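Local coordinates for pyoverdine biosynthesis protein PvcA (Pseudomonas aeruginosa, PDB 3E59) that catalyses formation of the isonitrile group on L-tyrosine, taking the carbon atom from C2 of ribulose 5-phosphate, in the biosynthesis of paerucumarin, at residues 11-19 with 43-54; 90-101 with 143-151. All coordinates share one frame; numbering follows the deposited sequence.

Contact 1 of 2, residues 11-19 with 43-54; sequences LPARVLKEL and EQVQLPRIAAFI
Pro-12 and Ala-51 are the closest pair by CA, 5.3 Å apart, between helix 11-19 and helix segment 43-54. The axes approach to 8.8 Å and the N-to-C directions make an angle of 120°, a steep crossing. The second helix is kinked at Pro-48, whose nitrogen cannot bond to the preceding turn. The interface is apolar. At the start of helix 11-19 the ring of Pro-12 lies against the second helix, CG 3.8 Å from Ala-51 CB, while the CD1 methyl of Ile-54 reaches back over the start of the first helix and stops 3.7 Å from Pro-12 N. Leu-47 carries its CD2 branch up to the backbone of Pro-12, 3.3 Å from Pro-12 O, and also against Leu-16. Two residues interlock as knobs into holes. Leu-16, with CG anti to the backbone N (chi1 -178°), enters the hole formed by Glu-43, Gln-46, Leu-47 and Ile-50; its CD2 meets the aliphatic Glu-43 CG at 3.7 Å and its CD1 meets Gln-46 CB. Ile-50 returns the fit among Pro-12, Val-15, Leu-16 and Leu-19; it and Val-15 run antiparallel past one another, with Ile-50 CG2 3.9 Å from Val-15 CB. Gln-46 meets Leu-16 chiefly through CB; its chain bends at chi2 and leads away, and NE2 bonds to Leu-264 O. Ile-50 also touches Ile-252, and Val-15 touches Ile-60, both on strands of the parallel sheet. The arrangement is a knobs-into-holes helix pair layered on one face of an alpha/beta core, joining the N-terminal helix to helix 35-55.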
loop_
_atom_site.group_PDB
_atom_site.type_symbol
_atom_site.label_atom_id
_atom_site.label_comp_id
_atom_site.label_asym_id
_atom_site.label_seq_id
_atom_site.Cartn_x
_atom_site.Cartn_y
_atom_site.Cartn_z
ATOM N N LEU A 11 -23.516 -14.208 2.318
ATOM C CA LEU A 11 -22.391 -13.806 3.182
ATOM C C LEU A 11 -21.119 -13.417 2.423
ATOM O O LEU A 11 -20.568 -12.361 2.703
ATOM C CB LEU A 11 -22.071 -14.870 4.245
ATOM C CG LEU A 11 -22.935 -14.933 5.509
ATOM C CD1 LEU A 11 -22.678 -16.231 6.264
ATOM C CD2 LEU A 11 -22.685 -13.736 6.402
ATOM N N PRO A 12 -20.641 -14.277 1.487
ATOM C CA PRO A 12 -19.493 -13.902 0.647
ATOM C C PRO A 12 -19.698 -12.618 -0.161
ATOM O O PRO A 12 -18.780 -11.802 -0.244
ATOM C CB PRO A 12 -19.327 -15.103 -0.286
ATOM C CG PRO A 12 -19.913 -16.242 0.466
ATOM C CD PRO A 12 -21.084 -15.653 1.192
ATOM N N ALA A 13 -20.886 -12.437 -0.740
ATOM C CA ALA A 13 -21.173 -11.230 -1.525
ATOM C C ALA A 13 -21.285 -9.967 -0.665
ATOM O O ALA A 13 -21.016 -8.866 -1.145
ATOM C CB ALA A 13 -22.432 -11.414 -2.370
ATOM N N ARG A 14 -21.682 -10.142 0.593
ATOM C CA ARG A 14 -21.789 -9.032 1.545
ATOM C C ARG A 14 -20.391 -8.554 1.953
ATOM O O ARG A 14 -20.156 -7.357 2.090
ATOM C CB ARG A 14 -22.591 -9.444 2.785
ATOM C CG ARG A 14 -24.094 -9.598 2.556
ATOM C CD ARG A 14 -24.823 -9.935 3.862
ATOM N NE ARG A 14 -24.750 -8.839 4.833
ATOM C CZ ARG A 14 -25.254 -8.882 6.067
ATOM N NH1 ARG A 14 -25.872 -9.974 6.512
ATOM N NH2 ARG A 14 -25.131 -7.828 6.865
ATOM N N VAL A 15 -19.467 -9.497 2.140
ATOM C CA VAL A 15 -18.065 -9.153 2.402
ATOM C C VAL A 15 -17.548 -8.316 1.240
ATOM O O VAL A 15 -16.995 -7.232 1.443
ATOM C CB VAL A 15 -17.175 -10.414 2.631
ATOM C CG1 VAL A 15 -15.696 -10.027 2.812
ATOM C CG2 VAL A 15 -17.663 -11.204 3.846
ATOM N N LEU A 16 -17.768 -8.808 0.024
ATOM C CA LEU A 16 -17.229 -8.167 -1.173
ATOM C C LEU A 16 -17.815 -6.771 -1.352
ATOM O O LEU A 16 -17.092 -5.828 -1.666
ATOM C CB LEU A 16 -17.472 -9.038 -2.424
ATOM C CG LEU A 16 -16.903 -8.499 -3.748
ATOM C CD1 LEU A 16 -15.380 -8.302 -3.702
ATOM C CD2 LEU A 16 -17.290 -9.396 -4.915
ATOM N N LYS A 17 -19.127 -6.646 -1.142
ATOM C CA LYS A 17 -19.816 -5.353 -1.262
ATOM C C LYS A 17 -19.219 -4.329 -0.296
ATOM O O LYS A 17 -19.125 -3.148 -0.621
ATOM C CB LYS A 17 -21.332 -5.503 -1.054
ATOM N N GLU A 18 -18.802 -4.806 0.876
ATOM C CA GLU A 18 -18.063 -4.005 1.855
ATOM C C GLU A 18 -16.700 -3.490 1.330
ATOM O O GLU A 18 -16.326 -2.340 1.578
ATOM C CB GLU A 18 -17.872 -4.817 3.143
ATOM C CG GLU A 18 -17.229 -4.068 4.281
ATOM C CD GLU A 18 -18.111 -2.955 4.815
ATOM O OE1 GLU A 18 -19.320 -3.208 5.010
ATOM O OE2 GLU A 18 -17.591 -1.833 5.028
ATOM N N LEU A 19 -15.969 -4.338 0.610
ATOM C CA LEU A 19 -14.688 -3.951 0.004
ATOM C C LEU A 19 -14.877 -3.032 -1.201
ATOM O O LEU A 19 -14.087 -2.130 -1.413
ATOM C CB LEU A 19 -13.902 -5.197 -0.444
ATOM C CG LEU A 19 -13.697 -6.327 0.575
ATOM C CD1 LEU A 19 -13.181 -7.600 -0.101
ATOM C CD2 LEU A 19 -12.754 -5.884 1.695
ATOM N N GLU A 43 -16.222 -10.152 -8.993
ATOM C CA GLU A 43 -17.051 -11.169 -8.332
ATOM C C GLU A 43 -16.599 -12.589 -8.650
ATOM O O GLU A 43 -16.554 -13.444 -7.773
ATOM C CB GLU A 43 -18.517 -11.014 -8.737
ATOM C CG GLU A 43 -19.288 -9.981 -7.944
ATOM C CD GLU A 43 -20.801 -10.235 -7.961
ATOM O OE1 GLU A 43 -21.515 -9.587 -7.156
ATOM O OE2 GLU A 43 -21.271 -11.095 -8.758
ATOM N N GLN A 44 -16.264 -12.828 -9.917
ATOM C CA GLN A 44 -15.790 -14.135 -10.372
ATOM C C GLN A 44 -14.507 -14.555 -9.655
ATOM O O GLN A 44 -14.357 -15.713 -9.255
ATOM C CB GLN A 44 -15.544 -14.110 -11.880
ATOM C CG GLN A 44 -16.775 -13.808 -12.713
ATOM C CD GLN A 44 -16.515 -13.911 -14.206
ATOM O OE1 GLN A 44 -15.363 -14.025 -14.660
ATOM N NE2 GLN A 44 -17.590 -13.883 -14.986
ATOM N N VAL A 45 -13.590 -13.605 -9.486
ATOM C CA VAL A 45 -12.290 -13.886 -8.874
ATOM C C VAL A 45 -12.372 -13.969 -7.344
ATOM O O VAL A 45 -11.886 -14.922 -6.742
ATOM C CB VAL A 45 -11.217 -12.847 -9.308
ATOM C CG1 VAL A 45 -9.876 -13.121 -8.629
ATOM C CG2 VAL A 45 -11.056 -12.849 -10.817
ATOM N N GLN A 46 -13.012 -12.987 -6.723
ATOM C CA GLN A 46 -12.898 -12.803 -5.280
ATOM C C GLN A 46 -13.855 -13.654 -4.471
ATOM O O GLN A 46 -13.492 -14.114 -3.388
ATOM C CB GLN A 46 -13.055 -11.324 -4.900
ATOM C CG GLN A 46 -12.012 -10.386 -5.552
ATOM C CD GLN A 46 -10.561 -10.680 -5.136
ATOM O OE1 GLN A 46 -10.304 -11.321 -4.111
ATOM N NE2 GLN A 46 -9.609 -10.191 -5.936
ATOM N N LEU A 47 -15.067 -13.852 -4.990
ATOM C CA LEU A 47 -16.140 -14.532 -4.241
ATOM C C LEU A 47 -15.855 -15.971 -3.767
ATOM O O LEU A 47 -16.110 -16.293 -2.607
ATOM C CB LEU A 47 -17.507 -14.452 -4.959
ATOM C CG LEU A 47 -18.318 -13.156 -4.782
ATOM C CD1 LEU A 47 -19.765 -13.330 -5.218
ATOM C CD2 LEU A 47 -18.280 -12.683 -3.335
ATOM N N PRO A 48 -15.336 -16.845 -4.653
ATOM C CA PRO A 48 -15.010 -18.174 -4.111
ATOM C C PRO A 48 -13.844 -18.139 -3.115
ATOM O O PRO A 48 -13.776 -18.999 -2.243
ATOM C CB PRO A 48 -14.654 -18.998 -5.348
ATOM C CG PRO A 48 -14.357 -18.029 -6.416
ATOM C CD PRO A 48 -15.033 -16.731 -6.092
ATOM N N ARG A 49 -12.957 -17.140 -3.231
ATOM C CA ARG A 49 -11.809 -16.992 -2.321
ATOM C C ARG A 49 -12.258 -16.615 -0.900
ATOM O O ARG A 49 -11.770 -17.185 0.085
ATOM C CB ARG A 49 -10.786 -15.974 -2.862
ATOM C CG ARG A 49 -10.058 -16.417 -4.128
ATOM C CD ARG A 49 -8.995 -15.399 -4.570
ATOM N NE ARG A 49 -7.856 -15.325 -3.647
ATOM C CZ ARG A 49 -6.920 -16.269 -3.520
ATOM N NH1 ARG A 49 -6.967 -17.378 -4.250
ATOM N NH2 ARG A 49 -5.935 -16.104 -2.654
ATOM N N ILE A 50 -13.186 -15.659 -0.812
ATOM C CA ILE A 50 -13.811 -15.267 0.452
ATOM C C ILE A 50 -14.640 -16.432 0.984
ATOM O O ILE A 50 -14.586 -16.750 2.173
ATOM C CB ILE A 50 -14.730 -14.023 0.284
ATOM C CG1 ILE A 50 -13.914 -12.784 -0.108
ATOM C CG2 ILE A 50 -15.552 -13.767 1.557
ATOM C CD1 ILE A 50 -14.743 -11.665 -0.684
ATOM N N ALA A 51 -15.399 -17.060 0.086
ATOM C CA ALA A 51 -16.303 -18.155 0.445
ATOM C C ALA A 51 -15.557 -19.352 1.053
ATOM O O ALA A 51 -16.112 -20.076 1.869
ATOM C CB ALA A 51 -17.125 -18.582 -0.763
ATOM N N ALA A 52 -14.300 -19.540 0.659
ATOM C CA ALA A 52 -13.448 -20.602 1.204
ATOM C C ALA A 52 -13.300 -20.489 2.728
ATOM O O ALA A 52 -13.430 -21.486 3.443
ATOM C CB ALA A 52 -12.092 -20.586 0.532
ATOM N N PHE A 53 -13.035 -19.278 3.217
ATOM C CA PHE A 53 -12.948 -19.037 4.660
ATOM C C PHE A 53 -14.290 -19.271 5.364
ATOM O O PHE A 53 -14.339 -19.912 6.415
ATOM C CB PHE A 53 -12.418 -17.624 4.955
ATOM C CG PHE A 53 -10.971 -17.420 4.554
ATOM C CD1 PHE A 53 -9.937 -17.935 5.336
ATOM C CD2 PHE A 53 -10.646 -16.710 3.393
ATOM C CE1 PHE A 53 -8.596 -17.762 4.964
ATOM C CE2 PHE A 53 -9.309 -16.531 3.013
ATOM C CZ PHE A 53 -8.284 -17.060 3.798
ATOM N N ILE A 54 -15.366 -18.757 4.765
ATOM C CA ILE A 54 -16.712 -18.815 5.351
ATOM C C ILE A 54 -17.230 -20.254 5.480
ATOM O O ILE A 54 -17.819 -20.618 6.504
ATOM C CB ILE A 54 -17.723 -17.896 4.597
ATOM C CG1 ILE A 54 -17.250 -16.437 4.653
ATOM C CG2 ILE A 54 -19.141 -18.024 5.193
ATOM C CD1 ILE A 54 -18.101 -15.470 3.869
#

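Contact 2 of 2, residues 90-101 with 143-151; sequences LSFLNHLCQRIQ and EIGATHIGV
Asn-94 on helix 90-101 turns its amide into the loop that leads from helix 127-144 to strand 149-151. Its CG stands anti to the backbone N (chi1 -165°), which carries the amide out to the loop, where OD1 accepts the backbone N-H of His-148 at 2.9 Å, the donor lying nearly along the C=O axis. His-148 ND1 makes a second, weak bond to the same oxygen. The amide and imidazole planes are only 16° apart, although the side chains meet nearly perpendicular. The other end of the amide, ND2, donates to a water 3.0 Å away, which is in turn hydrogen-bonded to Thr-147 OG1. That hydroxyl oxygen stands over the centre of the His-148 ring, 3.4 Å above its plane. Further along the helix, Cys-97 CB packs 3.6 Å from His-148 CB, and Gln-98 CG lies equally close to His-148 CE1.

The helix covers one side of a parallel alpha/beta sheet. Strand 149-151 is an outermost strand of the sheet and pairs with 108-112, and the loop before it begins with a Schellman motif in which Gly-145, at positive phi, is the C' residue. Ile-149 points from the strand toward the helix, its CD1 reaching Leu-93 CB at 3.9 Å and its CG1 lying alongside Asn-94 CB. Ile-144 holds CG1 between the backbone N and the carbonyl carbon (chi1 71°), an uncommon position that sends CD1 onto the helix, 3.6 Å from Ser-91 N and next to Leu-90 CB. The Ala-146 methyl packs against the Asn-94 amide, its CB 3.6 Å from Asn-94 CG.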
loop_
_atom_site.group_PDB
_atom_site.type_symbol
_atom_site.label_atom_id
_atom_site.label_comp_id
_atom_site.label_asym_id
_atom_site.label_seq_id
_atom_site.Cartn_x
_atom_site.Cartn_y
_atom_site.Cartn_z
ATOM N N LEU A 90 -4.887 3.079 9.315
ATOM C CA LEU A 90 -4.858 1.839 10.103
ATOM C C LEU A 90 -6.144 1.646 10.897
ATOM O O LEU A 90 -6.612 0.515 11.084
ATOM C CB LEU A 90 -3.650 1.807 11.039
ATOM C CG LEU A 90 -2.263 1.714 10.379
ATOM C CD1 LEU A 90 -1.176 2.190 11.342
ATOM C CD2 LEU A 90 -2.007 0.288 9.872
ATOM N N SER A 91 -6.711 2.753 11.372
ATOM C CA SER A 91 -7.963 2.695 12.112
ATOM C C SER A 91 -9.097 2.268 11.173
ATOM O O SER A 91 -9.956 1.453 11.538
ATOM C CB SER A 91 -8.245 4.044 12.772
ATOM O OG SER A 91 -9.467 3.994 13.476
ATOM N N PHE A 92 -9.079 2.799 9.952
ATOM C CA PHE A 92 -10.053 2.402 8.928
ATOM C C PHE A 92 -10.033 0.899 8.659
ATOM O O PHE A 92 -11.091 0.260 8.551
ATOM C CB PHE A 92 -9.842 3.143 7.593
ATOM C CG PHE A 92 -10.628 2.532 6.467
ATOM C CD1 PHE A 92 -11.969 2.861 6.287
ATOM C CD2 PHE A 92 -10.051 1.573 5.634
ATOM C CE1 PHE A 92 -12.708 2.266 5.290
ATOM C CE2 PHE A 92 -10.785 0.968 4.625
ATOM C CZ PHE A 92 -12.114 1.316 4.451
ATOM N N LEU A 93 -8.825 0.350 8.522
ATOM C CA LEU A 93 -8.653 -1.048 8.162
ATOM C C LEU A 93 -9.173 -1.932 9.279
ATOM O O LEU A 93 -9.795 -2.969 9.033
ATOM C CB LEU A 93 -7.180 -1.362 7.885
ATOM C CG LEU A 93 -6.521 -0.799 6.617
ATOM C CD1 LEU A 93 -5.038 -1.087 6.653
ATOM C CD2 LEU A 93 -7.153 -1.379 5.371
ATOM N N ASN A 94 -8.907 -1.513 10.512
ATOM C CA ASN A 94 -9.444 -2.211 11.659
ATOM C C ASN A 94 -10.975 -2.191 11.711
ATOM O O ASN A 94 -11.587 -3.199 12.046
ATOM C CB ASN A 94 -8.855 -1.692 12.967
ATOM C CG ASN A 94 -9.125 -2.633 14.114
ATOM O OD1 ASN A 94 -8.567 -3.725 14.160
ATOM N ND2 ASN A 94 -10.008 -2.235 15.029
ATOM N N HIS A 95 -11.588 -1.054 11.379
ATOM C CA HIS A 95 -13.046 -0.940 11.439
ATOM C C HIS A 95 -13.708 -1.743 10.325
ATOM O O HIS A 95 -14.780 -2.292 10.513
ATOM C CB HIS A 95 -13.519 0.524 11.426
ATOM C CG HIS A 95 -14.980 0.691 11.729
ATOM N ND1 HIS A 95 -15.869 1.253 10.831
ATOM C CD2 HIS A 95 -15.711 0.350 12.820
ATOM C CE1 HIS A 95 -17.081 1.260 11.364
ATOM N NE2 HIS A 95 -17.013 0.722 12.571
ATOM N N LEU A 96 -13.059 -1.806 9.168
ATOM C CA LEU A 96 -13.484 -2.683 8.081
ATOM C C LEU A 96 -13.641 -4.151 8.563
ATOM O O LEU A 96 -14.629 -4.823 8.249
ATOM C CB LEU A 96 -12.483 -2.571 6.928
ATOM C CG LEU A 96 -12.729 -3.279 5.589
ATOM C CD1 LEU A 96 -13.911 -2.697 4.821
ATOM C CD2 LEU A 96 -11.487 -3.172 4.746
ATOM N N CYS A 97 -12.671 -4.632 9.339
ATOM C CA CYS A 97 -12.705 -5.992 9.890
ATOM C C CYS A 97 -13.865 -6.152 10.874
ATOM O O CYS A 97 -14.530 -7.195 10.878
ATOM C CB CYS A 97 -11.373 -6.334 10.579
ATOM S SG CYS A 97 -9.964 -6.612 9.463
ATOM N N GLN A 98 -14.108 -5.112 11.684
ATOM C CA GLN A 98 -15.218 -5.099 12.655
ATOM C C GLN A 98 -16.585 -5.134 11.956
ATOM O O GLN A 98 -17.482 -5.886 12.359
ATOM C CB GLN A 98 -15.110 -3.887 13.601
ATOM C CG GLN A 98 -13.887 -3.923 14.545
ATOM C CD GLN A 98 -13.771 -2.701 15.453
ATOM O OE1 GLN A 98 -13.950 -1.561 15.021
ATOM N NE2 GLN A 98 -13.457 -2.938 16.717
ATOM N N ARG A 99 -16.744 -4.335 10.902
ATOM C CA ARG A 99 -17.993 -4.358 10.109
ATOM C C ARG A 99 -18.302 -5.733 9.493
ATOM O O ARG A 99 -19.451 -6.146 9.465
ATOM C CB ARG A 99 -17.998 -3.271 9.025
ATOM C CG ARG A 99 -17.961 -1.856 9.581
ATOM C CD ARG A 99 -18.471 -0.823 8.587
ATOM N NE ARG A 99 -19.816 -0.355 8.935
ATOM C CZ ARG A 99 -20.947 -0.811 8.398
ATOM N NH1 ARG A 99 -20.931 -1.753 7.459
ATOM N NH2 ARG A 99 -22.103 -0.310 8.795
ATOM N N ILE A 100 -17.273 -6.422 8.996
ATOM C CA ILE A 100 -17.403 -7.798 8.515
ATOM C C ILE A 100 -17.846 -8.725 9.660
ATOM O O ILE A 100 -18.732 -9.558 9.473
ATOM C CB ILE A 100 -16.082 -8.318 7.854
ATOM C CG1 ILE A 100 -15.817 -7.589 6.524
ATOM C CG2 ILE A 100 -16.131 -9.825 7.645
ATOM C CD1 ILE A 100 -14.470 -7.883 5.882
ATOM N N GLN A 101 -17.250 -8.550 10.841
ATOM C CA GLN A 101 -17.578 -9.364 12.017
ATOM C C GLN A 101 -19.029 -9.170 12.520
ATOM O O GLN A 101 -19.552 -10.004 13.270
ATOM C CB GLN A 101 -16.555 -9.139 13.144
ATOM C CG GLN A 101 -16.589 -10.230 14.226
ATOM C CD GLN A 101 -15.285 -10.378 14.992
ATOM O OE1 GLN A 101 -14.651 -9.386 15.359
ATOM N NE2 GLN A 101 -14.888 -11.621 15.256
ATOM N N GLU A 143 -1.946 1.782 20.105
ATOM C CA GLU A 143 -2.619 2.931 20.708
ATOM C C GLU A 143 -3.984 3.316 20.106
ATOM O O GLU A 143 -4.795 3.960 20.767
ATOM C CB GLU A 143 -1.683 4.125 20.827
ATOM C CG GLU A 143 -1.482 4.934 19.613
ATOM C CD GLU A 143 -0.361 5.942 19.807
ATOM O OE1 GLU A 143 0.567 5.671 20.603
ATOM O OE2 GLU A 143 -0.403 7.001 19.160
ATOM N N ILE A 144 -4.246 2.912 18.867
ATOM C CA ILE A 144 -5.589 3.064 18.331
ATOM C C ILE A 144 -6.493 1.954 18.851
ATOM O O ILE A 144 -7.707 2.083 18.786
ATOM C CB ILE A 144 -5.649 3.165 16.769
ATOM C CG1 ILE A 144 -5.337 1.825 16.090
ATOM C CG2 ILE A 144 -4.751 4.292 16.253
ATOM C CD1 ILE A 144 -5.248 1.907 14.544
ATOM N N GLY A 145 -5.892 0.880 19.376
ATOM C CA GLY A 145 -6.636 -0.240 19.953
ATOM C C GLY A 145 -7.062 -1.234 18.896
ATOM O O GLY A 145 -8.056 -1.938 19.062
ATOM N N ALA A 146 -6.300 -1.296 17.805
ATOM C CA ALA A 146 -6.629 -2.171 16.694
ATOM C C ALA A 146 -6.202 -3.593 17.031
ATOM O O ALA A 146 -5.033 -3.840 17.321
ATOM C CB ALA A 146 -5.959 -1.696 15.433
ATOM N N THR A 147 -7.156 -4.515 17.027
ATOM C CA THR A 147 -6.859 -5.900 17.325
ATOM C C THR A 147 -6.947 -6.827 16.096
ATOM O O THR A 147 -6.630 -8.017 16.200
ATOM C CB THR A 147 -7.785 -6.454 18.433
ATOM O OG1 THR A 147 -9.131 -6.487 17.944
ATOM C CG2 THR A 147 -7.724 -5.597 19.694
ATOM N N HIS A 148 -7.380 -6.302 14.947
ATOM C CA HIS A 148 -7.561 -7.157 13.756
ATOM C C HIS A 148 -6.487 -6.903 12.713
ATOM O O HIS A 148 -6.548 -7.414 11.592
ATOM C CB HIS A 148 -8.968 -7.000 13.181
ATOM C CG HIS A 148 -10.057 -7.183 14.202
ATOM N ND1 HIS A 148 -10.860 -6.149 14.626
ATOM C CD2 HIS A 148 -10.432 -8.267 14.921
ATOM C CE1 HIS A 148 -11.697 -6.588 15.549
ATOM N NE2 HIS A 148 -11.460 -7.871 15.747
ATOM N N ILE A 149 -5.498 -6.114 13.113
ATOM C CA ILE A 149 -4.406 -5.706 12.235
ATOM C C ILE A 149 -3.113 -6.340 12.724
ATOM O O ILE A 149 -2.657 -6.066 13.830
ATOM C CB ILE A 149 -4.274 -4.143 12.161
ATOM C CG1 ILE A 149 -5.604 -3.498 11.767
ATOM C CG2 ILE A 149 -3.187 -3.712 11.159
ATOM C CD1 ILE A 149 -6.259 -4.080 10.496
ATOM N N GLY A 150 -2.536 -7.202 11.898
ATOM C CA GLY A 150 -1.210 -7.756 12.177
ATOM C C GLY A 150 -0.154 -7.161 11.260
ATOM O O GLY A 150 -0.478 -6.515 10.270
ATOM N N VAL A 151 1.113 -7.367 11.606
ATOM C CA VAL A 151 2.227 -6.931 10.775
ATOM C C VAL A 151 3.118 -8.131 10.467
ATOM O O VAL A 151 3.392 -8.950 11.341
ATOM C CB VAL A 151 3.063 -5.778 11.429
ATOM C CG1 VAL A 151 4.141 -5.299 10.485
ATOM C CG2 VAL A 151 2.172 -4.593 11.797
HETATM O O HOH W 1 -10.373 -4.114 17.315
#

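Contacts 1 and 2 follow one another along the chain, and their centres lie 19 Å apart. They meet where helix 11-19 packs against helix 90-101: Val-15 CG1 is 3.9 Å from Ile-100 CD1, and Glu-18 CG is 3.6 Å from Leu-96 CD1. Glu-18 OE1 and Arg-99 NH1 form a long, weak ion pair at 3.3 Å beside this packing. Helix 84-103 thus lies between the two contacts, meeting helix 11-20 of contact 1 through Leu-96, Arg-99 and Ile-100, and carrying the 90-101 side of contact 2. Helices 11-20 and 84-103 also pack on the same strand of the parallel sheet, 60-64, where Leu-19 and Ile-100 both touch Phe-62.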